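Anti-h(o) lectin I (Ulex europaeus, PDB 1FX5) binds carbohydrate as an L-fucose-specific, calcium- and manganese-containing legume lectin that recognises the O(H) blood-group antigen. Local coordinates at residues L89-A94 and L229-T234; F107-D112 and T121-F126; N111-D116 and V133-P138; V170-E175 and L181-T186. All coordinates share one frame; numbering follows the deposited sequence.

In the fold
All four contacts belong to one legume lectin domain, a sandwich of two antiparallel sheets. Contact 1 crosses the hydrophobic interior, from strand 88-94 of the front sheet to strand 224-236 of the back sheet. Contact 4, about 11 Å away between centres, is a hairpin of the back sheet. Along the chain, contacts 2, 3 and 4 all fall between the two segments of contact 1. Contacts 2 and 3 start from the same loop, share Asn111 and Asp112, have centres about 10 Å apart and both reach the manganese ion; contact 3 also holds calcium ligands. Strand 122-127 touches contacts 1 and 4, so the metal-binding region is built directly onto the sandwich core.

Contact 1 of 4, residues L89-A94 and L229-T234; sequences LTFFLA and LNWYFT
Phe91 and Trp231 each turn the ring away from the backbone nitrogen, with chi1 at 172° and -176°, which carries the ring into the space between the two sheets. Phe233, two residues beyond Trp231, repeats the extended setting (chi1 178°). The evidence that the torsion matters is clearest for Phe91: its CB does not aim at 229-234, yet the far end of the ring reaches both aromatic partners. The CB bonds of Trp231 and Phe233, by contrast, already point across the gap.

The Phe91 ring works through its edge. Its CE2 lies 4.1 Å from Trp231 CZ2, on the benzo part of the indole, and the same CE2 is 4.1 Å from Trp231 NE1. The neighbouring rim atom, Phe91 CZ, comes to 4.5 Å from Phe233 CE1. Both partners lie near the plane of the Phe91 ring, and the side chains of Phe91 and Trp231 cross at about a right angle. With the CA atoms of Phe91 and Trp231 11.1 Å apart, the strands are not sheet neighbours: they face one another from the two sheets of the legume lectin sandwich. Strand 209-219 adds Val212 against Trp231 and Phe233, while Phe6 and Phe214 supply further rings around the indole.

No hydrogen bond links the segments, and the indole NE1 is instead satisfied by Thr70 OG1. Between them 103 Å² is buried, nearly all of it from the three aromatic side chains, which implies that the direct attraction is dispersive and that the wider hydrophobic core shares in holding the sheets together.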
# COMPACT_ATOMS: atom_id res chain seq x y z
N LEU A 89 -8.79 15.85 -16.38
CA LEU A 89 -8.45 14.89 -15.34
C LEU A 89 -7.51 15.56 -14.33
O LEU A 89 -6.92 16.62 -14.62
CB LEU A 89 -7.87 13.59 -15.91
CG LEU A 89 -6.53 13.64 -16.62
CD1 LEU A 89 -5.75 12.38 -16.34
CD2 LEU A 89 -6.77 13.82 -18.10
N THR A 90 -7.23 14.87 -13.24
CA THR A 90 -6.39 15.42 -12.21
C THR A 90 -5.58 14.38 -11.43
O THR A 90 -6.01 13.21 -11.34
CB THR A 90 -7.43 16.05 -11.19
OG1 THR A 90 -7.43 17.48 -11.25
CG2 THR A 90 -7.31 15.54 -9.81
N PHE A 91 -4.37 14.76 -10.99
CA PHE A 91 -3.53 13.87 -10.18
C PHE A 91 -3.60 14.71 -8.87
O PHE A 91 -3.32 15.92 -8.90
CB PHE A 91 -2.08 13.70 -10.62
CG PHE A 91 -1.25 12.94 -9.61
CD1 PHE A 91 -0.49 13.61 -8.66
CD2 PHE A 91 -1.34 11.55 -9.52
CE1 PHE A 91 0.17 12.92 -7.63
CE2 PHE A 91 -0.69 10.86 -8.50
CZ PHE A 91 0.06 11.55 -7.55
N PHE A 92 -3.95 14.11 -7.73
CA PHE A 92 -4.04 14.89 -6.50
C PHE A 92 -3.65 14.23 -5.19
O PHE A 92 -3.55 13.00 -5.09
CB PHE A 92 -5.48 15.45 -6.37
CG PHE A 92 -6.52 14.39 -6.02
CD1 PHE A 92 -6.90 13.42 -6.93
CD2 PHE A 92 -7.10 14.37 -4.76
CE1 PHE A 92 -7.84 12.43 -6.59
CE2 PHE A 92 -8.04 13.38 -4.40
CZ PHE A 92 -8.40 12.41 -5.33
N LEU A 93 -3.37 15.07 -4.19
CA LEU A 93 -3.00 14.61 -2.84
C LEU A 93 -4.05 15.27 -1.93
O LEU A 93 -4.28 16.48 -2.05
CB LEU A 93 -1.58 15.06 -2.46
CG LEU A 93 -0.45 14.42 -3.28
CD1 LEU A 93 -0.01 15.39 -4.32
CD2 LEU A 93 0.74 14.09 -2.44
N ALA A 94 -4.72 14.48 -1.10
CA ALA A 94 -5.75 15.02 -0.19
C ALA A 94 -5.95 14.13 1.06
O ALA A 94 -5.32 13.09 1.17
CB ALA A 94 -7.08 15.13 -0.92
N LEU A 229 -3.69 4.41 -18.58
CA LEU A 229 -3.15 3.12 -19.02
C LEU A 229 -2.22 2.38 -18.04
O LEU A 229 -2.17 1.15 -18.04
CB LEU A 229 -2.42 3.31 -20.35
CG LEU A 229 -3.26 3.71 -21.57
CD1 LEU A 229 -2.35 4.27 -22.62
CD2 LEU A 229 -4.04 2.52 -22.10
N ASN A 230 -1.40 3.13 -17.31
CA ASN A 230 -0.48 2.54 -16.35
C ASN A 230 -0.16 3.60 -15.32
O ASN A 230 -0.51 4.77 -15.51
CB ASN A 230 0.80 2.06 -17.03
CG ASN A 230 1.36 3.07 -18.01
OD1 ASN A 230 1.60 4.23 -17.67
ND2 ASN A 230 1.52 2.64 -19.25
N TRP A 231 0.58 3.21 -14.30
CA TRP A 231 0.92 4.15 -13.25
C TRP A 231 2.08 3.65 -12.42
O TRP A 231 2.08 2.50 -11.98
CB TRP A 231 -0.32 4.29 -12.36
CG TRP A 231 -0.25 5.30 -11.25
CD1 TRP A 231 0.56 6.40 -11.17
CD2 TRP A 231 -1.11 5.34 -10.10
NE1 TRP A 231 0.26 7.13 -10.04
CE2 TRP A 231 -0.76 6.50 -9.37
CE3 TRP A 231 -2.13 4.51 -9.62
CZ2 TRP A 231 -1.42 6.85 -8.18
CZ3 TRP A 231 -2.78 4.86 -8.44
CH2 TRP A 231 -2.42 6.03 -7.74
N TYR A 232 3.04 4.54 -12.18
CA TYR A 232 4.21 4.23 -11.38
C TYR A 232 4.31 5.35 -10.33
O TYR A 232 4.13 6.53 -10.69
CB TYR A 232 5.47 4.20 -12.26
CG TYR A 232 6.75 4.27 -11.47
CD1 TYR A 232 7.29 3.13 -10.88
CD2 TYR A 232 7.41 5.49 -11.30
CE1 TYR A 232 8.47 3.20 -10.15
CE2 TYR A 232 8.60 5.58 -10.56
CZ TYR A 232 9.12 4.43 -9.99
OH TYR A 232 10.30 4.50 -9.27
N PHE A 233 4.62 4.99 -9.08
CA PHE A 233 4.74 5.97 -8.00
C PHE A 233 5.77 5.57 -6.97
O PHE A 233 5.81 4.41 -6.55
CB PHE A 233 3.40 6.11 -7.27
CG PHE A 233 3.42 7.06 -6.10
CD1 PHE A 233 3.11 8.41 -6.27
CD2 PHE A 233 3.77 6.62 -4.82
CE1 PHE A 233 3.14 9.30 -5.19
CE2 PHE A 233 3.81 7.50 -3.73
CZ PHE A 233 3.49 8.85 -3.92
N THR A 234 6.55 6.54 -6.50
CA THR A 234 7.56 6.28 -5.49
C THR A 234 7.82 7.51 -4.62
O THR A 234 7.91 8.65 -5.13
CB THR A 234 8.88 5.75 -6.14
OG1 THR A 234 9.91 5.69 -5.15
CG2 THR A 234 9.35 6.68 -7.19

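Contact 2 of 4, residues F107-D112 and T121-F126; sequences FGLFND and TVAVEF. Unlike the reference sequence in segment 107-112: Asn111 (reference Glu). With MN (manganese (II) ion), chain F; NAG (2-acetamido-2-deoxy-beta-D-glucopyranose), chain D.
The manganese site of the lectin and the loop that leads up to strand 122-127 meet where Phe107 lies against Glu125. Glu125 OE1 binds manganese at 2.2 Å. The other oxygen, OE2, accepts a 2.7 Å hydrogen bond from water 2, itself a manganese ligand at 2.1 Å, so one carboxylate holds the metal both directly and through its water. Phe107 CE1 approaches OE2 to 3.5 Å, with ring and carboxylate planes 64° apart. Glu125 reaches the site by an extended chain that starts from chi1 65°, with CG between the backbone N and the carbonyl carbon.

Further along, Leu109 CD1 packs on Ala123 CB at 4.0 Å. Beside this apolar touch, water 1 donates to Leu109 O at 2.8 Å and to Thr121 OG1 at 3.0 Å, bridging loop and strand; Leu109 O is also bound by Arg101 NH1. At the outer end Asn111 ND2 is covalently joined to C1 of an N-acetylglucosamine.

Asp127, Asp137 and His142 complete the protein ligands of manganese. Strand 122-127 runs antiparallel between strands 88-94 and 142-147; Leu109 and Ala123 both rest on Phe92 of strand 88-94, and Val124 turns to Ile172 and Ala183 of the facing sheet.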
# COMPACT_ATOMS: atom_id res chain seq x y z
N PHE A 107 -14.04 19.15 -10.96
CA PHE A 107 -13.31 17.87 -10.90
C PHE A 107 -13.58 16.88 -9.77
O PHE A 107 -12.76 15.96 -9.56
CB PHE A 107 -11.79 18.12 -10.90
CG PHE A 107 -11.31 18.95 -12.05
CD1 PHE A 107 -10.89 20.27 -11.85
CD2 PHE A 107 -11.26 18.42 -13.33
CE1 PHE A 107 -10.44 21.05 -12.91
CE2 PHE A 107 -10.81 19.20 -14.40
CZ PHE A 107 -10.40 20.52 -14.18
N GLY A 108 -14.68 17.09 -9.04
CA GLY A 108 -15.01 16.21 -7.94
C GLY A 108 -14.19 16.53 -6.69
O GLY A 108 -14.36 15.88 -5.65
N LEU A 109 -13.35 17.56 -6.75
CA LEU A 109 -12.51 17.94 -5.61
C LEU A 109 -13.00 19.13 -4.79
O LEU A 109 -12.67 19.24 -3.59
CB LEU A 109 -11.09 18.28 -6.12
CG LEU A 109 -10.34 17.24 -6.96
CD1 LEU A 109 -9.01 17.83 -7.43
CD2 LEU A 109 -10.12 15.98 -6.12
N PHE A 110 -13.75 20.03 -5.43
CA PHE A 110 -14.28 21.23 -4.77
C PHE A 110 -15.82 21.41 -4.84
O PHE A 110 -16.48 20.78 -5.68
CB PHE A 110 -13.59 22.48 -5.37
CG PHE A 110 -12.09 22.34 -5.51
CD1 PHE A 110 -11.26 22.49 -4.41
CD2 PHE A 110 -11.51 22.04 -6.73
CE1 PHE A 110 -9.89 22.34 -4.53
CE2 PHE A 110 -10.14 21.89 -6.86
CZ PHE A 110 -9.33 22.04 -5.75
N ASN A 111 -16.37 22.29 -3.99
CA ASN A 111 -17.82 22.59 -3.93
C ASN A 111 -18.22 23.65 -4.95
O ASN A 111 -19.32 23.61 -5.51
CB ASN A 111 -18.24 23.19 -2.57
CG ASN A 111 -18.25 22.19 -1.43
OD1 ASN A 111 -18.24 20.98 -1.62
ND2 ASN A 111 -18.24 22.76 -0.22
N ASP A 112 -17.39 24.68 -5.05
CA ASP A 112 -17.63 25.80 -5.96
C ASP A 112 -16.32 26.59 -6.12
O ASP A 112 -15.27 26.02 -5.88
CB ASP A 112 -18.76 26.71 -5.45
CG ASP A 112 -18.59 27.10 -3.97
OD1 ASP A 112 -19.61 27.16 -3.28
OD2 ASP A 112 -17.45 27.36 -3.48
N THR A 121 -5.85 20.28 -0.12
CA THR A 121 -5.67 19.63 -1.41
C THR A 121 -4.69 20.33 -2.34
O THR A 121 -4.70 21.56 -2.43
CB THR A 121 -7.03 19.59 -2.13
OG1 THR A 121 -7.96 18.88 -1.31
CG2 THR A 121 -6.94 18.93 -3.50
N VAL A 122 -3.84 19.55 -2.99
CA VAL A 122 -2.87 20.08 -3.94
C VAL A 122 -3.12 19.20 -5.17
O VAL A 122 -3.06 17.97 -5.08
CB VAL A 122 -1.41 19.90 -3.50
CG1 VAL A 122 -0.47 20.25 -4.67
CG2 VAL A 122 -1.09 20.80 -2.32
N ALA A 123 -3.44 19.80 -6.31
CA ALA A 123 -3.69 19.00 -7.50
C ALA A 123 -3.05 19.57 -8.75
O ALA A 123 -2.85 20.79 -8.88
CB ALA A 123 -5.21 18.88 -7.73
N VAL A 124 -2.68 18.67 -9.66
CA VAL A 124 -2.07 19.05 -10.92
C VAL A 124 -3.23 18.78 -11.88
O VAL A 124 -3.67 17.62 -12.00
CB VAL A 124 -0.84 18.16 -11.28
CG1 VAL A 124 -0.33 18.49 -12.69
CG2 VAL A 124 0.27 18.39 -10.28
N GLU A 125 -3.78 19.83 -12.48
CA GLU A 125 -4.90 19.66 -13.41
C GLU A 125 -4.54 19.76 -14.92
O GLU A 125 -3.70 20.56 -15.33
CB GLU A 125 -6.04 20.66 -13.09
CG GLU A 125 -5.64 22.13 -13.29
CD GLU A 125 -6.79 23.11 -13.18
OE1 GLU A 125 -6.86 24.04 -14.01
OE2 GLU A 125 -7.61 22.99 -12.26
N PHE A 126 -5.25 18.95 -15.70
CA PHE A 126 -5.16 18.83 -17.16
C PHE A 126 -6.60 19.24 -17.50
O PHE A 126 -7.51 18.40 -17.67
CB PHE A 126 -4.85 17.37 -17.55
CG PHE A 126 -3.53 16.87 -16.98
CD1 PHE A 126 -3.49 16.18 -15.78
CD2 PHE A 126 -2.32 17.16 -17.63
CE1 PHE A 126 -2.28 15.80 -15.24
CE2 PHE A 126 -1.10 16.76 -17.08
CZ PHE A 126 -1.08 16.09 -15.88
MN MN F . -8.42 25.44 -14.65
C1 NAG D . -18.57 22.02 0.98
C2 NAG D . -18.41 22.92 2.20
C3 NAG D . -18.67 22.09 3.44
C4 NAG D . -20.11 21.60 3.37
C5 NAG D . -20.26 20.76 2.10
C6 NAG D . -21.66 20.19 1.91
C7 NAG D . -15.98 22.90 2.20
C8 NAG D . -14.71 23.73 2.28
N2 NAG D . -17.12 23.58 2.26
O3 NAG D . -18.45 22.88 4.62
O4 NAG D . -20.42 20.80 4.53
O5 NAG D . -19.93 21.56 0.94
O6 NAG D . -22.65 21.18 2.15
O7 NAG D . -15.94 21.67 2.13
O HOH W 1 -10.54 17.90 -2.45
O HOH W 2 -9.41 24.95 -12.84
O HOH W 3 -7.11 26.89 -13.65

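Contact 3 of 4, residues N111-D116 and V133-P138. Unlike the reference sequence in segment 111-116: Asn111 (reference Glu), Cys115 (reference Asp). Unlike the reference sequence in segment 133-138: Trp136 (reference Asp). With CA (calcium ion), chain G; MN (manganese (II) ion), chain F; NAG (2-acetamido-2-deoxy-beta-D-glucopyranose), chain D.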
# COMPACT_ATOMS: atom_id res chain seq x y z
N ASN A 111 -16.37 22.29 -3.99
CA ASN A 111 -17.82 22.59 -3.93
C ASN A 111 -18.22 23.65 -4.95
O ASN A 111 -19.32 23.61 -5.51
CB ASN A 111 -18.24 23.19 -2.57
CG ASN A 111 -18.25 22.19 -1.43
OD1 ASN A 111 -18.24 20.98 -1.62
ND2 ASN A 111 -18.24 22.76 -0.22
N ASP A 112 -17.39 24.68 -5.05
CA ASP A 112 -17.63 25.80 -5.96
C ASP A 112 -16.32 26.59 -6.12
O ASP A 112 -15.27 26.02 -5.88
CB ASP A 112 -18.76 26.71 -5.45
CG ASP A 112 -18.59 27.10 -3.97
OD1 ASP A 112 -19.61 27.16 -3.28
OD2 ASP A 112 -17.45 27.36 -3.48
N THR A 113 -16.37 27.88 -6.44
CA THR A 113 -15.14 28.65 -6.62
C THR A 113 -14.44 29.24 -5.41
O THR A 113 -13.38 29.84 -5.55
CB THR A 113 -15.29 29.79 -7.66
OG1 THR A 113 -15.94 30.91 -7.04
CG2 THR A 113 -16.10 29.35 -8.86
N LYS A 114 -15.03 29.14 -4.23
CA LYS A 114 -14.37 29.70 -3.05
C LYS A 114 -13.13 28.91 -2.64
O LYS A 114 -13.14 27.68 -2.68
CB LYS A 114 -15.36 29.83 -1.90
CG LYS A 114 -16.53 30.74 -2.29
CD LYS A 114 -17.44 31.16 -1.13
CE LYS A 114 -18.62 32.04 -1.63
NZ LYS A 114 -18.22 33.23 -2.49
N CYS A 115 -12.04 29.61 -2.34
CA CYS A 115 -10.78 28.99 -1.91
C CYS A 115 -10.88 28.72 -0.41
O CYS A 115 -11.38 29.56 0.34
CB CYS A 115 -9.61 29.91 -2.22
SG CYS A 115 -9.47 30.39 -3.96
N ASP A 116 -10.33 27.61 0.07
CA ASP A 116 -10.45 27.34 1.49
C ASP A 116 -9.37 26.37 1.95
O ASP A 116 -9.26 25.26 1.40
CB ASP A 116 -11.84 26.73 1.73
CG ASP A 116 -12.23 26.61 3.21
OD1 ASP A 116 -11.39 26.45 4.11
OD2 ASP A 116 -13.44 26.65 3.46
N VAL A 133 -16.63 29.69 -20.56
CA VAL A 133 -17.35 28.57 -19.94
C VAL A 133 -17.04 28.44 -18.45
O VAL A 133 -17.94 28.16 -17.66
CB VAL A 133 -17.07 27.25 -20.67
CG1 VAL A 133 -17.85 26.12 -20.03
CG2 VAL A 133 -17.47 27.40 -22.14
N ASN A 134 -15.77 28.58 -18.08
CA ASN A 134 -15.35 28.50 -16.68
C ASN A 134 -14.73 29.87 -16.49
O ASN A 134 -13.59 30.10 -16.89
CB ASN A 134 -14.29 27.41 -16.48
CG ASN A 134 -14.89 26.00 -16.47
OD1 ASN A 134 -14.16 25.00 -16.45
ND2 ASN A 134 -16.21 25.92 -16.48
N PHE A 135 -15.48 30.79 -15.88
CA PHE A 135 -14.97 32.15 -15.67
C PHE A 135 -13.69 32.34 -14.85
O PHE A 135 -13.03 33.36 -14.97
CB PHE A 135 -16.07 33.09 -15.17
CG PHE A 135 -16.48 32.86 -13.74
CD1 PHE A 135 -17.65 32.19 -13.45
CD2 PHE A 135 -15.73 33.38 -12.69
CE1 PHE A 135 -18.06 32.03 -12.13
CE2 PHE A 135 -16.13 33.23 -11.37
CZ PHE A 135 -17.29 32.56 -11.09
N TRP A 136 -13.34 31.35 -14.03
CA TRP A 136 -12.14 31.45 -13.20
C TRP A 136 -10.82 31.00 -13.87
O TRP A 136 -9.77 31.11 -13.25
CB TRP A 136 -12.34 30.60 -11.95
CG TRP A 136 -12.75 29.18 -12.27
CD1 TRP A 136 -11.91 28.10 -12.48
CD2 TRP A 136 -14.10 28.69 -12.41
NE1 TRP A 136 -12.68 26.97 -12.74
CE2 TRP A 136 -14.01 27.31 -12.69
CE3 TRP A 136 -15.37 29.28 -12.32
CZ2 TRP A 136 -15.14 26.51 -12.88
CZ3 TRP A 136 -16.49 28.49 -12.51
CH2 TRP A 136 -16.37 27.12 -12.78
N ASP A 137 -10.91 30.43 -15.07
CA ASP A 137 -9.76 29.94 -15.85
C ASP A 137 -9.21 30.89 -16.92
O ASP A 137 -9.85 31.90 -17.24
CB ASP A 137 -10.20 28.71 -16.67
CG ASP A 137 -10.32 27.45 -15.86
OD1 ASP A 137 -11.21 26.63 -16.23
OD2 ASP A 137 -9.51 27.24 -14.92
N PRO A 138 -7.99 30.61 -17.46
CA PRO A 138 -7.46 31.47 -18.52
C PRO A 138 -8.36 31.12 -19.76
O PRO A 138 -9.06 30.09 -19.74
CB PRO A 138 -6.01 30.98 -18.70
CG PRO A 138 -5.96 29.64 -17.99
CD PRO A 138 -6.91 29.80 -16.86
CA CA G . -11.99 24.35 -16.50
MN MN F . -8.42 25.44 -14.65
C1 NAG D . -18.57 22.02 0.98
C2 NAG D . -18.41 22.92 2.20
C3 NAG D . -18.67 22.09 3.44
C4 NAG D . -20.11 21.60 3.37
C5 NAG D . -20.26 20.76 2.10
C6 NAG D . -21.66 20.19 1.91
C7 NAG D . -15.98 22.90 2.20
C8 NAG D . -14.71 23.73 2.28
N2 NAG D . -17.12 23.58 2.26
O3 NAG D . -18.45 22.88 4.62
O4 NAG D . -20.42 20.80 4.53
O5 NAG D . -19.93 21.56 0.94
O6 NAG D . -22.65 21.18 2.15
O7 NAG D . -15.94 21.67 2.13
O HOH W 4 -12.02 24.09 -14.17
O HOH W 2 -9.41 24.95 -12.84
O HOH W 3 -7.11 26.89 -13.65
O HOH W 5 -12.81 22.22 -16.75
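Thr113 makes the dense part of this contact with a single methyl: its CG2 stands 3.5 Å from Trp136 CE3 and 4.1 Å from Phe135 CZ. Both aromatic side chains leave the backbone with CG between N and the carbonyl carbon, chi1 being 53° for Trp136 and 73° for Phe135. With these torsions Trp136 CE3 lies over the centre of the Phe135 ring, 3.7 Å above its plane.

Asn134 OD1 binds calcium at 2.3 Å, and Asp137 spans both ions, OD1 to calcium at 2.4 Å and OD2 to manganese at 2.1 Å. Trp136 NE1 donates to water 4 at 3.3 Å, a long bond that places the indole in the second shell of calcium. A type I turn from Asn134 to Asp137 carries these groups.

The solvent side is looser. Phe135 lies exposed at the outer side of the Thr113 methyl contact, while Trp136 is the partly covered inner partner. Lys114 and Cys115 are the exposed remainder of the loop, Cys115 being bonded to Cys149, and a fucose of the bound glycan touches Asp116. Here the backbone is shaped by an Asx turn, Asp112 OD2 accepting from Lys114 N.

The two loops lie before and after strand 122-127; Tyr106 meets both Thr113 and Trp136, and strand 142-147 follows the metal-binding loop.

Contact 4 of 4, residues V170-E175 and L181-T186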
# COMPACT_ATOMS: atom_id res chain seq x y z
N VAL A 170 2.92 11.51 -18.89
CA VAL A 170 3.07 12.53 -17.84
C VAL A 170 4.07 12.18 -16.74
O VAL A 170 4.21 11.01 -16.32
CB VAL A 170 1.69 12.81 -17.14
CG1 VAL A 170 1.83 13.83 -16.00
CG2 VAL A 170 0.66 13.26 -18.16
N GLU A 171 4.78 13.19 -16.27
CA GLU A 171 5.75 12.98 -15.21
C GLU A 171 5.63 14.14 -14.22
O GLU A 171 5.71 15.32 -14.62
CB GLU A 171 7.16 12.88 -15.76
CG GLU A 171 8.12 12.44 -14.69
CD GLU A 171 9.51 12.22 -15.23
OE1 GLU A 171 9.62 11.78 -16.40
OE2 GLU A 171 10.48 12.49 -14.48
N ILE A 172 5.41 13.81 -12.95
CA ILE A 172 5.27 14.79 -11.87
C ILE A 172 6.30 14.51 -10.78
O ILE A 172 6.40 13.37 -10.28
CB ILE A 172 3.83 14.76 -11.26
CG1 ILE A 172 2.80 14.97 -12.37
CG2 ILE A 172 3.65 15.89 -10.23
CD1 ILE A 172 1.36 14.80 -11.93
N ILE A 173 7.01 15.55 -10.36
CA ILE A 173 8.05 15.41 -9.34
C ILE A 173 8.00 16.45 -8.21
O ILE A 173 7.75 17.65 -8.46
CB ILE A 173 9.45 15.59 -10.01
CG1 ILE A 173 9.69 14.52 -11.07
CG2 ILE A 173 10.58 15.58 -8.99
CD1 ILE A 173 10.78 14.90 -12.06
N TYR A 174 8.19 16.00 -6.98
CA TYR A 174 8.20 16.95 -5.88
C TYR A 174 9.56 16.74 -5.22
O TYR A 174 9.88 15.62 -4.79
CB TYR A 174 7.06 16.74 -4.86
CG TYR A 174 7.07 17.82 -3.77
CD1 TYR A 174 6.72 19.14 -4.05
CD2 TYR A 174 7.46 17.51 -2.47
CE1 TYR A 174 6.77 20.14 -3.07
CE2 TYR A 174 7.51 18.50 -1.48
CZ TYR A 174 7.18 19.80 -1.78
OH TYR A 174 7.27 20.77 -0.79
N GLU A 175 10.40 17.76 -5.26
CA GLU A 175 11.72 17.69 -4.66
C GLU A 175 11.63 18.48 -3.34
O GLU A 175 11.59 19.71 -3.36
CB GLU A 175 12.76 18.32 -5.57
CG GLU A 175 14.14 18.25 -4.96
CD GLU A 175 15.11 19.21 -5.61
OE1 GLU A 175 15.46 20.23 -4.96
OE2 GLU A 175 15.52 18.94 -6.76
N LEU A 181 7.55 21.77 -7.28
CA LEU A 181 6.57 20.81 -7.82
C LEU A 181 6.53 21.08 -9.34
O LEU A 181 6.17 22.18 -9.77
CB LEU A 181 5.19 21.03 -7.19
CG LEU A 181 4.06 20.11 -7.66
CD1 LEU A 181 4.40 18.65 -7.32
CD2 LEU A 181 2.77 20.51 -6.96
N THR A 182 6.99 20.12 -10.15
CA THR A 182 6.99 20.26 -11.61
C THR A 182 6.20 19.14 -12.25
O THR A 182 6.29 17.98 -11.82
CB THR A 182 8.43 20.19 -12.20
OG1 THR A 182 9.23 21.20 -11.61
CG2 THR A 182 8.43 20.44 -13.71
N ALA A 183 5.42 19.49 -13.28
CA ALA A 183 4.60 18.52 -13.99
C ALA A 183 4.84 18.75 -15.48
O ALA A 183 4.87 19.91 -15.92
CB ALA A 183 3.12 18.73 -13.68
N SER A 184 5.10 17.69 -16.23
CA SER A 184 5.31 17.83 -17.67
C SER A 184 4.53 16.77 -18.45
O SER A 184 4.26 15.65 -17.95
CB SER A 184 6.79 17.80 -18.04
OG SER A 184 7.36 16.58 -17.70
N LEU A 185 4.04 17.18 -19.61
CA LEU A 185 3.27 16.31 -20.47
C LEU A 185 3.97 16.23 -21.84
O LEU A 185 4.46 17.23 -22.34
CB LEU A 185 1.85 16.87 -20.62
CG LEU A 185 0.89 16.18 -21.60
CD1 LEU A 185 -0.58 16.40 -21.15
CD2 LEU A 185 1.13 16.70 -23.05
N THR A 186 4.06 15.03 -22.40
CA THR A 186 4.70 14.86 -23.70
C THR A 186 3.90 13.94 -24.63
O THR A 186 3.37 12.91 -24.19
CB THR A 186 6.12 14.27 -23.55
OG1 THR A 186 6.93 15.17 -22.77
CG2 THR A 186 6.78 14.04 -24.94
O HOH W 6 10.36 19.74 -9.21
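Thr182 O is gripped by two consecutive residues of the neighbouring strand: Ile173 N donates to it at 2.9 Å with an N-H...O angle of 168°, and Ile172 CA adds a CA-H...O contact of 3.3 Å. Thr182 N returns a bond to Ile173 O at 3.1 Å, and Glu171 and Ser184 exchange a second reciprocal pair, Ser184 N to Glu171 O at 2.9 Å. These four bonds, with a 171° angle between the strand directions, define a regular antiparallel hairpin.

Val170, Ile172 and Tyr174 share one face with Leu185, Ala183 and Leu181. Ile172 divides its branches, CG1 to Ala183 CB at 4.0 Å and CG2 to Leu181 CD1 at 4.1 Å. Tyr174 (chi1 -177°) crosses Leu181 at about a right angle and receives Leu181 CB at its edge, in the ring plane, 4.0 Å from Tyr174 CD1; its hydroxyl bonds Val200 O. On the partly exposed face of Glu171, Ile173, Thr182 and Ser184, water 6 lies 3.0 Å from Thr182 OG1.

Strand 64-78 flanks 168-175 and strand 192-199 flanks 180-187, forming part of the back sheet. Its buried face packs on strand 122-127 of the front sheet: Leu181 on Val122, Ala183 on Val124, Val170 and Leu185 on Phe126.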